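Local coordinates for phosphotriesterase family protein (Listeria monocytogenes serotype 4b str. H7858, PDB 3PNZ) that probably hydrolyses phosphorylated sugar lactones as a zinc-dependent lactonase of the phosphotriesterase family, built on the amidohydrolase TIM-barrel fold, at residues L41-E46 / K280-G285; P111-F116 / Y120-N125; R175-T180 / L208-I213; R298-A303 / D309-V314. All blocks are in the same frame, centred on the assembly; numbering follows the deposited sequence.

Overall arrangement
All four contacts lie on the periphery of one amidohydrolase TIM barrel, whose two zinc ions are bound by His22, His24, carboxylated Lys154, His187, His215 and Asp272. Contact 1 lies near the metal site: the side chain of Leu42 is about 9 Å from a zinc ion. It joins segments far apart in sequence, and contacts 2 and 3 fall within the loop it closes. Contacts 2 and 4 are on opposite sides of the chain's centre, with their own centres 47 Å apart. Contact 3 approaches contact 2 most closely, about 11 Å between nearest atoms, yet does not touch it; contact 4 follows contact 1 along the chain.

Contact 1. Residues L41-E46 / K280-G285; sequences LLDDKE and KHYGHG
Tyr282, on the short helix 280-283, reaches the loop that leads into helix 45-57 and meets it at Asp44, the N-cap residue of that helix, in the shell around the binuclear zinc barrel. Its hydroxyl is the focal point. Asp44 N donates to Tyr282 OH over 2.9 Å with an N-H...O angle of 153°, a moderately bent bond. Beside it, Asp43 N comes within 3.3 Å of Tyr282 OH, but its angle is too poor for a bond. Carbon atoms also touch the ring: Leu42 CD2 lies over one face near the rim, 4.0 Å from Tyr282 CE2, and Asp44 CB approaches Tyr282 CE1 at 3.7 Å. Leu42 crosses the tyrosine at about a right angle. In Asp44, CG stands opposite the backbone N (chi1 -170°), which turns the carboxylate away from the phenol while CB still touches it; Asp44 OD1 instead bonds to Lys47 N inside the helix. Tyr282 OH also bonds to Ser48 OG in the helix's first turn. One phenolic oxygen thus ties the cap backbone and a helix side chain to the 280-283 segment; the bonds fix the place of the hydroxyl, while Leu42 CD2 on one face probably limits the turning of the ring.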
# COMPACT_ATOMS: atom_id res chain seq x y z
N LEU A 41 2.78 16.44 3.03
CA LEU A 41 3.97 16.39 2.20
C LEU A 41 5.14 15.82 3.00
O LEU A 41 5.64 16.46 3.93
CB LEU A 41 4.31 17.78 1.65
CG LEU A 41 3.16 18.61 1.10
CD1 LEU A 41 3.68 19.96 0.59
CD2 LEU A 41 2.41 17.88 0.00
N LEU A 42 5.58 14.62 2.65
CA LEU A 42 6.76 14.04 3.27
C LEU A 42 7.95 14.45 2.40
O LEU A 42 8.38 13.70 1.53
CB LEU A 42 6.65 12.52 3.36
CG LEU A 42 5.53 12.02 4.28
CD1 LEU A 42 5.43 10.49 4.28
CD2 LEU A 42 5.75 12.54 5.70
N ASP A 43 8.47 15.64 2.65
CA ASP A 43 9.34 16.30 1.68
C ASP A 43 10.77 16.51 2.16
O ASP A 43 11.47 17.38 1.64
CB ASP A 43 8.72 17.64 1.28
CG ASP A 43 8.47 18.55 2.47
OD1 ASP A 43 8.81 18.17 3.61
OD2 ASP A 43 7.94 19.66 2.26
N ASP A 44 11.21 15.71 3.13
CA ASP A 44 12.59 15.78 3.62
C ASP A 44 13.22 14.39 3.71
O ASP A 44 12.98 13.65 4.65
CB ASP A 44 12.64 16.47 4.98
CG ASP A 44 14.07 16.78 5.43
OD1 ASP A 44 14.96 15.91 5.30
OD2 ASP A 44 14.29 17.92 5.90
N LYS A 45 14.06 14.07 2.73
CA LYS A 45 14.66 12.74 2.64
C LYS A 45 15.38 12.32 3.93
O LYS A 45 15.26 11.18 4.37
CB LYS A 45 15.60 12.66 1.43
CG LYS A 45 16.33 11.32 1.25
CD LYS A 45 17.63 11.26 2.04
CE LYS A 45 18.60 10.23 1.45
NZ LYS A 45 19.84 10.12 2.27
N GLU A 46 16.14 13.22 4.53
CA GLU A 46 16.91 12.84 5.71
C GLU A 46 16.02 12.58 6.92
O GLU A 46 16.32 11.71 7.74
CB GLU A 46 18.00 13.88 6.02
CG GLU A 46 19.05 14.04 4.91
CD GLU A 46 19.83 12.76 4.61
OE1 GLU A 46 19.90 11.86 5.48
OE2 GLU A 46 20.38 12.65 3.49
N LYS A 280 8.09 10.29 13.42
CA LYS A 280 8.80 10.66 14.63
C LYS A 280 9.74 11.83 14.34
O LYS A 280 9.81 12.80 15.10
CB LYS A 280 9.58 9.46 15.15
CG LYS A 280 10.32 9.71 16.46
CD LYS A 280 11.04 8.46 16.94
CE LYS A 280 11.72 8.69 18.29
NZ LYS A 280 12.50 7.49 18.71
N HIS A 281 10.46 11.75 13.22
CA HIS A 281 11.52 12.71 12.96
C HIS A 281 11.12 13.91 12.11
O HIS A 281 11.96 14.73 11.73
CB HIS A 281 12.76 11.99 12.41
CG HIS A 281 13.30 10.97 13.35
ND1 HIS A 281 14.16 11.30 14.38
CD2 HIS A 281 13.08 9.64 13.46
CE1 HIS A 281 14.46 10.21 15.07
NE2 HIS A 281 13.81 9.19 14.53
N TYR A 282 9.83 14.02 11.80
CA TYR A 282 9.30 15.28 11.29
C TYR A 282 8.58 15.95 12.46
O TYR A 282 9.12 16.85 13.09
CB TYR A 282 8.31 15.07 10.15
CG TYR A 282 8.83 14.71 8.76
CD1 TYR A 282 8.99 15.69 7.78
CD2 TYR A 282 9.07 13.38 8.40
CE1 TYR A 282 9.42 15.36 6.49
CE2 TYR A 282 9.49 13.04 7.10
CZ TYR A 282 9.66 14.04 6.16
OH TYR A 282 10.06 13.73 4.88
N GLY A 283 7.36 15.49 12.76
CA GLY A 283 6.53 16.13 13.76
C GLY A 283 6.37 15.42 15.10
O GLY A 283 5.42 15.70 15.84
N HIS A 284 7.28 14.51 15.41
CA HIS A 284 7.29 13.82 16.70
C HIS A 284 6.05 12.96 16.93
O HIS A 284 5.58 12.81 18.06
CB HIS A 284 7.49 14.82 17.85
CG HIS A 284 8.68 15.71 17.66
ND1 HIS A 284 8.58 17.00 17.19
CD2 HIS A 284 10.00 15.47 17.84
CE1 HIS A 284 9.78 17.53 17.11
NE2 HIS A 284 10.66 16.63 17.50
N GLY A 285 5.56 12.37 15.85
CA GLY A 285 4.45 11.43 15.94
C GLY A 285 4.96 10.04 16.24
O GLY A 285 6.14 9.85 16.56

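Contact 2. Residues P111-F116 / Y120-N125; sequences PIIGDF and YEWIEN
Ile113 and Phe116 pack on Trp122, so that apolar and CH-pi contacts dominate. Ile113 lies along one face of the indole: its CG2 is over the five-membered ring, while CD1 extends over the six-membered ring, 3.4 Å from Trp122 CH2. With CG2 trans to the backbone N and CG1 beside that N (chi1 -83°), both branches can lie on the same face. The opposite face carries Ile123 CG1 from the tryptophan's own helix. A second CH-pi contact sets Trp122 CA over the Phe116 ring, 3.7 Å from the ring centroid and 16° off the normal. The two aromatic systems meet obliquely, their planes 39° apart, and Phe116 CD2 touches Trp122 CB at 3.7 Å. Glu121 CG adds an aliphatic contact to Phe116 CD1, at 3.6 Å.

Polar links are fewer. A water accepts from Trp122 NE1 and donates to Ile113 O, each over 2.9 Å, bridging the segments and giving the indole nitrogen a partner. Glu121 OE2 bonds to Glu117 N in the connecting turn, and Asn125 ND2 reaches back to Glu121 O over 2.8 Å.

These two short helices, joined by the turn at 114-118, lie at the surface against helix 128-140, whose Phe134 meets the Trp122 ring edge-to-face and also touches Ile113.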
# COMPACT_ATOMS: atom_id res chain seq x y z
N PRO A 111 7.07 13.47 -20.57
CA PRO A 111 7.70 12.60 -21.56
C PRO A 111 7.19 11.16 -21.47
O PRO A 111 7.23 10.42 -22.47
CB PRO A 111 9.18 12.65 -21.18
CG PRO A 111 9.35 13.94 -20.47
CD PRO A 111 8.06 14.15 -19.72
N ILE A 112 6.74 10.75 -20.29
CA ILE A 112 6.28 9.38 -20.08
C ILE A 112 4.78 9.23 -20.34
O ILE A 112 4.35 8.32 -21.04
CB ILE A 112 6.58 8.91 -18.65
CG1 ILE A 112 8.08 9.02 -18.35
CG2 ILE A 112 6.09 7.48 -18.44
CD1 ILE A 112 8.42 8.95 -16.88
N ILE A 113 4.01 10.15 -19.78
CA ILE A 113 2.55 10.06 -19.81
C ILE A 113 1.94 10.80 -21.00
O ILE A 113 0.93 10.38 -21.56
CB ILE A 113 1.96 10.61 -18.49
CG1 ILE A 113 1.98 9.52 -17.42
CG2 ILE A 113 0.56 11.14 -18.70
CD1 ILE A 113 1.54 10.00 -16.05
N GLY A 114 2.57 11.91 -21.38
CA GLY A 114 2.04 12.75 -22.43
C GLY A 114 1.85 14.17 -21.94
O GLY A 114 1.93 14.43 -20.74
N ASP A 115 1.59 15.09 -22.86
CA ASP A 115 1.43 16.49 -22.51
C ASP A 115 0.02 16.77 -22.01
O ASP A 115 -0.82 17.30 -22.74
CB ASP A 115 1.76 17.39 -23.71
CG ASP A 115 1.95 18.84 -23.31
OD1 ASP A 115 2.19 19.10 -22.11
OD2 ASP A 115 1.86 19.72 -24.19
N PHE A 116 -0.24 16.39 -20.77
CA PHE A 116 -1.54 16.62 -20.14
C PHE A 116 -1.37 17.54 -18.94
O PHE A 116 -0.37 17.46 -18.23
CB PHE A 116 -2.17 15.29 -19.70
CG PHE A 116 -2.57 14.40 -20.84
CD1 PHE A 116 -3.70 14.68 -21.59
CD2 PHE A 116 -1.84 13.26 -21.14
CE1 PHE A 116 -4.09 13.86 -22.63
CE2 PHE A 116 -2.23 12.43 -22.18
CZ PHE A 116 -3.35 12.73 -22.93
N TYR A 120 -6.54 13.95 -14.31
CA TYR A 120 -7.88 13.76 -14.85
C TYR A 120 -7.83 13.83 -16.37
O TYR A 120 -8.42 13.00 -17.05
CB TYR A 120 -8.85 14.82 -14.33
CG TYR A 120 -9.65 14.43 -13.10
CD1 TYR A 120 -9.62 15.23 -11.95
CD2 TYR A 120 -10.46 13.30 -13.09
CE1 TYR A 120 -10.36 14.90 -10.83
CE2 TYR A 120 -11.20 12.95 -11.96
CZ TYR A 120 -11.14 13.76 -10.83
OH TYR A 120 -11.88 13.44 -9.71
N GLU A 121 -7.15 14.84 -16.90
CA GLU A 121 -7.10 15.01 -18.35
C GLU A 121 -6.43 13.79 -18.99
O GLU A 121 -6.92 13.25 -19.98
CB GLU A 121 -6.38 16.29 -18.74
CG GLU A 121 -6.47 16.58 -20.24
CD GLU A 121 -5.70 17.81 -20.68
OE1 GLU A 121 -6.16 18.50 -21.61
OE2 GLU A 121 -4.63 18.10 -20.09
N TRP A 122 -5.31 13.38 -18.41
CA TRP A 122 -4.58 12.21 -18.88
C TRP A 122 -5.46 10.97 -18.91
O TRP A 122 -5.60 10.32 -19.94
CB TRP A 122 -3.36 11.98 -17.99
CG TRP A 122 -2.69 10.63 -18.15
CD1 TRP A 122 -2.42 9.97 -19.32
CD2 TRP A 122 -2.19 9.81 -17.09
NE1 TRP A 122 -1.79 8.78 -19.04
CE2 TRP A 122 -1.64 8.65 -17.69
CE3 TRP A 122 -2.17 9.92 -15.70
CZ2 TRP A 122 -1.06 7.63 -16.94
CZ3 TRP A 122 -1.60 8.90 -14.95
CH2 TRP A 122 -1.05 7.77 -15.58
N ILE A 123 -6.07 10.66 -17.77
CA ILE A 123 -6.82 9.43 -17.62
C ILE A 123 -8.09 9.42 -18.48
O ILE A 123 -8.45 8.40 -19.06
CB ILE A 123 -7.13 9.15 -16.14
CG1 ILE A 123 -5.82 8.90 -15.39
CG2 ILE A 123 -8.09 7.97 -16.00
CD1 ILE A 123 -5.91 8.94 -13.87
N GLU A 124 -8.73 10.58 -18.59
CA GLU A 124 -9.94 10.70 -19.39
C GLU A 124 -9.65 10.49 -20.88
O GLU A 124 -10.43 9.87 -21.60
CB GLU A 124 -10.61 12.05 -19.15
CG GLU A 124 -11.82 12.31 -20.03
CD GLU A 124 -12.91 11.26 -19.85
OE1 GLU A 124 -13.65 11.33 -18.85
OE2 GLU A 124 -13.02 10.37 -20.72
N ASN A 125 -8.50 11.00 -21.34
CA ASN A 125 -8.20 11.02 -22.77
C ASN A 125 -7.23 9.95 -23.25
O ASN A 125 -6.73 10.01 -24.38
CB ASN A 125 -7.72 12.42 -23.17
CG ASN A 125 -8.80 13.46 -23.01
OD1 ASN A 125 -9.74 13.53 -23.80
ND2 ASN A 125 -8.69 14.28 -21.96
O HOH W 1 -0.37 7.84 -21.37

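Contact 3. Residues R175-T180 / L208-I213; sequences RAHHET and LEYLSI
His177 carries this contact alone for segment 175-180, meeting Tyr210 from the last turns of helix 164-180. Before it in sequence, Arg175 turns elsewhere and forms a salt bridge with Glu204. Ala176 serves the helix end: its carbonyl O accepts from both Thr180 N and Thr180 OG1, which arrive from opposite faces of the carbonyl plane, at 3.0 Å and 2.9 Å respectively. At His177 the imidazole extends toward the tyrosine because CG lies opposite the backbone N (chi1 162°). Its NE2 and CE1 both approach the same ring carbon, each 3.3 Å from Tyr210 CD2. The side chains cross at about a right angle; the ring planes are inclined by 47° with centroids 5.1 Å apart, an oblique aromatic pair. His177 ND1 bonds to Ala182 O, which probably helps to fix the rotation of the imidazole. Tyr210 ends the 3-10 turn 208-210, where Leu211 N donates to Leu208 O at 3.1 Å, and strand 211-213 begins immediately after. Strand 184-186, which follows helix 164-180, runs parallel to strand 211-213 and pairs with it, so the contact joins successive beta-alpha units of the TIM barrel at the ends where their helices lead into strands.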
# COMPACT_ATOMS: atom_id res chain seq x y z
N ARG A 175 -5.41 -5.66 -16.19
CA ARG A 175 -4.76 -6.09 -17.42
C ARG A 175 -3.24 -5.98 -17.31
O ARG A 175 -2.51 -6.79 -17.89
CB ARG A 175 -5.34 -5.33 -18.61
CG ARG A 175 -6.82 -5.69 -18.79
CD ARG A 175 -7.54 -4.74 -19.72
NE ARG A 175 -8.99 -4.88 -19.58
CZ ARG A 175 -9.88 -4.23 -20.31
NH1 ARG A 175 -9.48 -3.38 -21.26
NH2 ARG A 175 -11.18 -4.42 -20.11
N ALA A 176 -2.76 -5.01 -16.53
CA ALA A 176 -1.32 -4.92 -16.26
C ALA A 176 -0.88 -6.12 -15.42
O ALA A 176 0.22 -6.63 -15.60
CB ALA A 176 -0.97 -3.60 -15.56
N HIS A 177 -1.74 -6.57 -14.51
CA HIS A 177 -1.42 -7.79 -13.79
C HIS A 177 -1.29 -8.98 -14.75
O HIS A 177 -0.38 -9.80 -14.62
CB HIS A 177 -2.45 -8.16 -12.73
CG HIS A 177 -2.33 -9.60 -12.32
ND1 HIS A 177 -1.41 -10.02 -11.38
CD2 HIS A 177 -2.96 -10.71 -12.77
CE1 HIS A 177 -1.49 -11.34 -11.26
NE2 HIS A 177 -2.42 -11.78 -12.09
N HIS A 178 -2.22 -9.10 -15.68
CA HIS A 178 -2.16 -10.25 -16.59
C HIS A 178 -0.84 -10.28 -17.36
O HIS A 178 -0.30 -11.36 -17.62
CB HIS A 178 -3.35 -10.26 -17.54
CG HIS A 178 -4.62 -10.72 -16.90
ND1 HIS A 178 -4.74 -11.95 -16.28
CD2 HIS A 178 -5.83 -10.13 -16.78
CE1 HIS A 178 -5.96 -12.09 -15.80
NE2 HIS A 178 -6.65 -11.00 -16.10
N GLU A 179 -0.32 -9.10 -17.70
CA GLU A 179 0.94 -9.00 -18.45
C GLU A 179 2.20 -9.25 -17.60
O GLU A 179 3.15 -9.86 -18.09
CB GLU A 179 1.03 -7.66 -19.17
CG GLU A 179 -0.03 -7.46 -20.26
CD GLU A 179 0.24 -6.26 -21.17
OE1 GLU A 179 1.25 -5.56 -20.96
OE2 GLU A 179 -0.57 -6.02 -22.09
N THR A 180 2.20 -8.78 -16.35
CA THR A 180 3.40 -8.78 -15.51
C THR A 180 3.40 -9.82 -14.40
O THR A 180 4.46 -10.21 -13.90
CB THR A 180 3.60 -7.42 -14.83
OG1 THR A 180 2.51 -7.17 -13.93
CG2 THR A 180 3.70 -6.31 -15.87
N LEU A 208 -8.69 -13.69 -6.83
CA LEU A 208 -8.79 -12.69 -5.77
C LEU A 208 -7.70 -12.80 -4.72
O LEU A 208 -7.44 -11.84 -3.98
CB LEU A 208 -10.20 -12.71 -5.15
CG LEU A 208 -11.25 -12.41 -6.23
CD1 LEU A 208 -12.66 -12.69 -5.75
CD2 LEU A 208 -11.10 -10.97 -6.72
N GLU A 209 -7.04 -13.96 -4.64
CA GLU A 209 -5.94 -14.09 -3.71
C GLU A 209 -4.70 -13.32 -4.20
O GLU A 209 -3.69 -13.26 -3.50
CB GLU A 209 -5.60 -15.56 -3.44
CG GLU A 209 -5.01 -16.30 -4.64
CD GLU A 209 -6.05 -16.99 -5.51
OE1 GLU A 209 -5.68 -17.95 -6.21
OE2 GLU A 209 -7.24 -16.58 -5.52
N TYR A 210 -4.79 -12.74 -5.39
CA TYR A 210 -3.71 -11.88 -5.90
C TYR A 210 -3.87 -10.43 -5.48
O TYR A 210 -3.08 -9.57 -5.86
CB TYR A 210 -3.68 -11.92 -7.44
CG TYR A 210 -3.33 -13.25 -8.06
CD1 TYR A 210 -2.94 -14.35 -7.29
CD2 TYR A 210 -3.39 -13.41 -9.44
CE1 TYR A 210 -2.63 -15.58 -7.90
CE2 TYR A 210 -3.08 -14.63 -10.05
CZ TYR A 210 -2.71 -15.70 -9.27
OH TYR A 210 -2.40 -16.91 -9.88
N LEU A 211 -4.92 -10.16 -4.71
CA LEU A 211 -5.26 -8.79 -4.32
C LEU A 211 -5.08 -8.59 -2.82
O LEU A 211 -5.45 -9.45 -2.03
CB LEU A 211 -6.73 -8.52 -4.67
CG LEU A 211 -7.35 -7.22 -4.15
CD1 LEU A 211 -6.78 -6.01 -4.88
CD2 LEU A 211 -8.87 -7.27 -4.32
N SER A 212 -4.49 -7.46 -2.41
CA SER A 212 -4.61 -7.02 -1.02
C SER A 212 -5.44 -5.75 -1.01
O SER A 212 -5.24 -4.85 -1.83
CB SER A 212 -3.25 -6.76 -0.36
OG SER A 212 -2.48 -5.85 -1.12
N ILE A 213 -6.39 -5.69 -0.10
CA ILE A 213 -7.32 -4.57 -0.04
C ILE A 213 -6.94 -3.65 1.11
O ILE A 213 -6.95 -4.05 2.28
CB ILE A 213 -8.76 -5.08 0.10
CG1 ILE A 213 -9.10 -6.01 -1.06
CG2 ILE A 213 -9.75 -3.89 0.20
CD1 ILE A 213 -10.45 -6.66 -0.94

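Contact 4. Residues R298-A303 / D309-V314; sequences RFIDEA and DGEKLV
Gly310 sits against Ala303 and the Ile300 backbone in the closest part of this helix pair: the CA atoms of Ile300 and Gly310 are just 4.1 Å apart, and Ala303 CB touches Gly310 CA at 3.9 Å. Gly310, having no side chain, brings its backbone directly against the carbonyl side of Ile300. Deeper in, Val314 CG2 wedges between two side chains, 3.6 Å from Ile300 CG1 and 3.7 Å from Phe299 CD2. Phe299 CG is trans to its backbone N (chi1 176°), which carries the ring toward helix 310-325; there Leu313 CB meets the ring edge in its plane, 3.8 Å from Phe299 CE2, while Ala303 CB lies over one face.

The outer side is looser. Exposed Glu311, bent at chi2 (86°), crosses Ile300 with its carboxylate carbon CD 3.6 Å from Ile300 CG2, and Glu311 OE2 makes a weak hydrogen bond to Asn304 ND2. Asp309 caps the second helix by accepting from Lys312 N on OD1, over 3.2 Å.

The axes of the segments 298-303 and 310-314 approach to 8.5 Å, with their directions 136° apart: two consecutive helices packed obliquely antiparallel across a short connection, near the C-terminal end of the chain, with a glycine at the tight crossing and a capped start to the second helix.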
# COMPACT_ATOMS: atom_id res chain seq x y z
N ARG A 298 1.91 -5.23 22.55
CA ARG A 298 0.54 -5.14 23.06
C ARG A 298 -0.35 -6.19 22.41
O ARG A 298 -1.12 -6.87 23.08
CB ARG A 298 -0.05 -3.76 22.86
CG ARG A 298 -1.48 -3.70 23.37
CD ARG A 298 -2.35 -2.83 22.53
NE ARG A 298 -3.76 -3.19 22.66
CZ ARG A 298 -4.73 -2.31 22.86
NH1 ARG A 298 -5.99 -2.73 22.95
NH2 ARG A 298 -4.44 -1.02 22.97
N PHE A 299 -0.24 -6.32 21.08
CA PHE A 299 -1.05 -7.31 20.39
C PHE A 299 -0.77 -8.72 20.89
O PHE A 299 -1.70 -9.50 21.13
CB PHE A 299 -0.85 -7.27 18.87
CG PHE A 299 -1.61 -8.34 18.16
CD1 PHE A 299 -2.95 -8.16 17.85
CD2 PHE A 299 -1.02 -9.56 17.86
CE1 PHE A 299 -3.68 -9.16 17.22
CE2 PHE A 299 -1.74 -10.56 17.24
CZ PHE A 299 -3.07 -10.36 16.92
N ILE A 300 0.50 -9.05 21.04
CA ILE A 300 0.88 -10.36 21.54
C ILE A 300 0.23 -10.61 22.90
O ILE A 300 -0.40 -11.65 23.12
CB ILE A 300 2.40 -10.52 21.62
CG1 ILE A 300 3.00 -10.52 20.22
CG2 ILE A 300 2.77 -11.81 22.36
CD1 ILE A 300 4.52 -10.52 20.19
N ASP A 301 0.36 -9.64 23.80
CA ASP A 301 -0.16 -9.77 25.15
C ASP A 301 -1.68 -9.91 25.14
O ASP A 301 -2.23 -10.82 25.76
CB ASP A 301 0.25 -8.57 26.01
CG ASP A 301 -0.06 -8.78 27.48
OD1 ASP A 301 -0.62 -7.85 28.11
OD2 ASP A 301 0.25 -9.87 28.00
N GLU A 302 -2.35 -9.02 24.42
CA GLU A 302 -3.80 -9.04 24.38
C GLU A 302 -4.32 -10.32 23.70
O GLU A 302 -5.26 -10.95 24.20
CB GLU A 302 -4.36 -7.78 23.70
CG GLU A 302 -5.87 -7.68 23.77
CD GLU A 302 -6.42 -6.37 23.23
OE1 GLU A 302 -5.64 -5.49 22.82
OE2 GLU A 302 -7.66 -6.23 23.22
N ALA A 303 -3.72 -10.71 22.58
CA ALA A 303 -4.12 -11.94 21.91
C ALA A 303 -3.93 -13.16 22.82
O ALA A 303 -4.80 -14.03 22.89
CB ALA A 303 -3.34 -12.13 20.61
N ASP A 309 -2.66 -17.46 19.85
CA ASP A 309 -1.21 -17.60 19.84
C ASP A 309 -0.62 -16.30 19.29
O ASP A 309 -0.36 -16.19 18.09
CB ASP A 309 -0.80 -18.79 18.98
CG ASP A 309 0.68 -19.13 19.10
OD1 ASP A 309 1.49 -18.24 19.43
OD2 ASP A 309 1.04 -20.30 18.82
N GLY A 310 -0.43 -15.33 20.17
CA GLY A 310 -0.03 -13.99 19.76
C GLY A 310 1.25 -13.93 18.95
O GLY A 310 1.33 -13.23 17.94
N GLU A 311 2.25 -14.67 19.39
CA GLU A 311 3.54 -14.66 18.71
C GLU A 311 3.43 -15.24 17.30
O GLU A 311 4.01 -14.72 16.36
CB GLU A 311 4.58 -15.42 19.54
CG GLU A 311 4.87 -14.79 20.90
CD GLU A 311 3.90 -15.24 22.01
OE1 GLU A 311 2.79 -15.76 21.70
OE2 GLU A 311 4.24 -15.05 23.20
N LYS A 312 2.67 -16.33 17.17
CA LYS A 312 2.47 -16.96 15.87
C LYS A 312 1.74 -16.01 14.92
O LYS A 312 2.08 -15.91 13.74
CB LYS A 312 1.67 -18.25 16.01
CG LYS A 312 1.45 -18.98 14.69
CD LYS A 312 0.57 -20.21 14.87
CE LYS A 312 0.44 -20.98 13.56
NZ LYS A 312 -0.43 -22.19 13.69
N LEU A 313 0.74 -15.32 15.44
CA LEU A 313 -0.04 -14.39 14.63
C LEU A 313 0.82 -13.23 14.14
O LEU A 313 0.72 -12.82 12.99
CB LEU A 313 -1.26 -13.87 15.41
CG LEU A 313 -2.31 -14.95 15.64
CD1 LEU A 313 -3.40 -14.44 16.58
CD2 LEU A 313 -2.91 -15.42 14.32
N VAL A 314 1.66 -12.69 15.02
CA VAL A 314 2.56 -11.62 14.62
C VAL A 314 3.50 -12.09 13.51
O VAL A 314 3.76 -11.36 12.55
CB VAL A 314 3.36 -11.05 15.81
CG1 VAL A 314 4.56 -10.24 15.31
CG2 VAL A 314 2.44 -10.21 16.69